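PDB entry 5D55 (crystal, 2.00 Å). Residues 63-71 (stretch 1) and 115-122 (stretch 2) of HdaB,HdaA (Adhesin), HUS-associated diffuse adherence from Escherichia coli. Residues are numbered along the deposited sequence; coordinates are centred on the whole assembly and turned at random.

Stretch 1, residues 63-71: IVQSTEGPQ
Stretch 2, residues 115-122: VHPGKYLF

The two stretches meet as loosely paired, roughly antiparallel segments, joined by one direct backbone hydrogen bond, a lysine-to-carbonyl bond, two bridging waters and a serine packed on a tyrosine ring. The axes of the strand that includes residues 63-65 and of the strand that begins at Gly118 approach to 6.6 Å, with 133° between their N-to-C directions; both are extended (Val64 -117/130, Tyr120 -122/126). The nearest CA atoms, of Ser66 and Tyr120, lie 4.6 Å apart. Thr67 N donates to Lys119 O (3.1 Å, 155°), which Ser66 CA also approaches at 3.1 Å in a CA-H...O contact. Elsewhere water fills the gap: one links Gln65 O to Leu121 N (2.8 Å each), while another donates to Thr67 O and Pro70 O (2.8 Å each) and accepts from Lys119 N (3.1 Å).

Ser66 (-67/155, chi1 p) points toward stretch 2, its CB offering C-H to the Tyr120 pi face, 3.7 Å from the centroid. Ser66 OG donates to Pro70 O (2.6 Å) across its loop; separately, Tyr120 (chi1 m, chi2 -94°) donates from OH to His116 O (2.8 Å). Val64 (chi1 t) makes an apolar contact, CG1 4.0 Å from Tyr120 CD1. Glu68 adopts left-handed angles (49/52), and the charged amine of Lys119 (m, t, -96°, t) donates from NZ to Glu68 O at 3.0 Å. Gly69 (149/-153) follows, where a CB would clash with Pro70 CD. Pro70 points toward stretch 2, its CB 3.8 Å from Pro117 O, beside the His116 ring.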

# COMPACT_ATOMS: atom_id res chain seq x y z
N ILE B 63 -8.65 15.50 19.49
CA ILE B 63 -9.56 15.56 20.60
C ILE B 63 -10.43 14.33 20.64
O ILE B 63 -11.03 13.95 19.63
CB ILE B 63 -10.41 16.86 20.57
CG1 ILE B 63 -9.49 18.07 20.66
CG2 ILE B 63 -11.36 16.89 21.75
N VAL B 64 -10.46 13.71 21.80
CA VAL B 64 -11.26 12.53 22.04
C VAL B 64 -12.29 12.87 23.11
O VAL B 64 -11.95 13.43 24.15
CB VAL B 64 -10.37 11.32 22.44
CG1 VAL B 64 -11.19 10.18 23.01
CG2 VAL B 64 -9.55 10.84 21.23
N GLN B 65 -13.54 12.56 22.83
CA GLN B 65 -14.62 12.79 23.76
C GLN B 65 -14.99 11.47 24.41
O GLN B 65 -15.13 10.46 23.73
CB GLN B 65 -15.82 13.39 23.02
CG GLN B 65 -16.99 13.73 23.89
CD GLN B 65 -17.92 14.72 23.24
OE1 GLN B 65 -17.65 15.92 23.20
NE2 GLN B 65 -19.04 14.23 22.73
N SER B 66 -15.15 11.48 25.73
CA SER B 66 -15.56 10.29 26.46
C SER B 66 -16.98 9.89 26.09
O SER B 66 -17.77 10.73 25.63
CB SER B 66 -15.41 10.48 27.98
OG SER B 66 -16.04 11.67 28.43
N THR B 67 -17.30 8.61 26.25
CA THR B 67 -18.64 8.08 25.96
C THR B 67 -19.08 7.16 27.09
O THR B 67 -18.30 6.87 28.01
CB THR B 67 -18.68 7.28 24.64
OG1 THR B 67 -17.74 6.20 24.72
CG2 THR B 67 -18.33 8.16 23.43
N GLU B 68 -20.33 6.70 26.99
CA GLU B 68 -20.95 5.80 27.97
C GLU B 68 -20.77 6.27 29.41
O GLU B 68 -20.33 5.52 30.28
CB GLU B 68 -20.46 4.36 27.77
CG GLU B 68 -20.92 3.73 26.44
CD GLU B 68 -20.01 2.60 25.97
OE1 GLU B 68 -19.26 2.04 26.80
N GLY B 69 -21.14 7.53 29.65
CA GLY B 69 -20.99 8.18 30.95
C GLY B 69 -20.74 9.66 30.72
O GLY B 69 -21.17 10.21 29.70
N PRO B 70 -20.04 10.33 31.66
CA PRO B 70 -19.69 11.75 31.47
C PRO B 70 -19.06 11.97 30.10
O PRO B 70 -18.30 11.13 29.61
CB PRO B 70 -18.67 12.02 32.58
CG PRO B 70 -19.07 11.08 33.68
CD PRO B 70 -19.60 9.84 32.98
N GLN B 71 -19.37 13.11 29.49
CA GLN B 71 -18.91 13.42 28.16
C GLN B 71 -18.02 14.67 28.22
O GLN B 71 -18.51 15.80 28.24
CB GLN B 71 -20.13 13.61 27.25
CG GLN B 71 -19.82 13.73 25.81
N VAL B 115 -8.22 16.22 33.46
CA VAL B 115 -9.10 15.47 32.59
C VAL B 115 -10.21 14.88 33.43
O VAL B 115 -9.95 14.23 34.45
CB VAL B 115 -8.34 14.31 31.88
CG1 VAL B 115 -9.26 13.56 30.89
CG2 VAL B 115 -7.10 14.83 31.18
N HIS B 116 -11.44 15.10 32.99
CA HIS B 116 -12.59 14.58 33.71
C HIS B 116 -12.63 13.06 33.62
O HIS B 116 -12.40 12.51 32.55
CB HIS B 116 -13.88 15.16 33.15
CG HIS B 116 -15.08 14.90 34.00
ND1 HIS B 116 -15.69 15.88 34.76
CD2 HIS B 116 -15.79 13.76 34.22
CE1 HIS B 116 -16.72 15.35 35.41
NE2 HIS B 116 -16.80 14.07 35.10
N PRO B 117 -12.91 12.39 34.76
CA PRO B 117 -13.11 10.95 34.79
C PRO B 117 -14.08 10.49 33.70
O PRO B 117 -15.10 11.14 33.45
CB PRO B 117 -13.71 10.71 36.17
CG PRO B 117 -13.06 11.75 37.02
CD PRO B 117 -12.87 12.96 36.12
N GLY B 118 -13.75 9.37 33.07
CA GLY B 118 -14.61 8.81 32.04
C GLY B 118 -13.87 7.79 31.20
O GLY B 118 -12.71 7.50 31.45
N LYS B 119 -14.57 7.26 30.20
CA LYS B 119 -14.03 6.26 29.29
C LYS B 119 -13.74 6.89 27.93
O LYS B 119 -14.63 7.45 27.30
CB LYS B 119 -15.02 5.10 29.13
CG LYS B 119 -15.21 4.27 30.38
CD LYS B 119 -16.39 3.33 30.24
CE LYS B 119 -17.65 3.92 30.86
NZ LYS B 119 -18.80 2.98 30.77
N TYR B 120 -12.49 6.77 27.49
CA TYR B 120 -12.01 7.42 26.29
C TYR B 120 -11.48 6.38 25.31
O TYR B 120 -10.61 5.59 25.67
CB TYR B 120 -10.89 8.41 26.64
CG TYR B 120 -11.34 9.58 27.49
CD1 TYR B 120 -11.70 10.78 26.89
CD2 TYR B 120 -11.40 9.48 28.88
CE1 TYR B 120 -12.11 11.88 27.66
CE2 TYR B 120 -11.82 10.58 29.66
CZ TYR B 120 -12.17 11.78 29.03
OH TYR B 120 -12.58 12.88 29.77
N LEU B 121 -11.98 6.40 24.08
CA LEU B 121 -11.59 5.44 23.05
C LEU B 121 -10.54 6.01 22.09
O LEU B 121 -10.77 7.03 21.43
CB LEU B 121 -12.83 4.97 22.29
CG LEU B 121 -12.61 3.92 21.20
CD1 LEU B 121 -12.53 2.52 21.79
CD2 LEU B 121 -13.69 4.02 20.13
N PHE B 122 -9.37 5.36 22.03
CA PHE B 122 -8.32 5.75 21.10
C PHE B 122 -8.37 4.85 19.87
O PHE B 122 -8.38 3.62 20.02
CB PHE B 122 -6.92 5.62 21.71
CG PHE B 122 -6.76 6.22 23.08
CD1 PHE B 122 -7.39 7.41 23.44
CD2 PHE B 122 -5.91 5.61 23.99
CE1 PHE B 122 -7.20 7.95 24.71
CE2 PHE B 122 -5.71 6.14 25.25
CZ PHE B 122 -6.36 7.32 25.61
O HOH W 1 -14.28 7.86 23.40
O HOH W 2 -17.44 8.49 30.16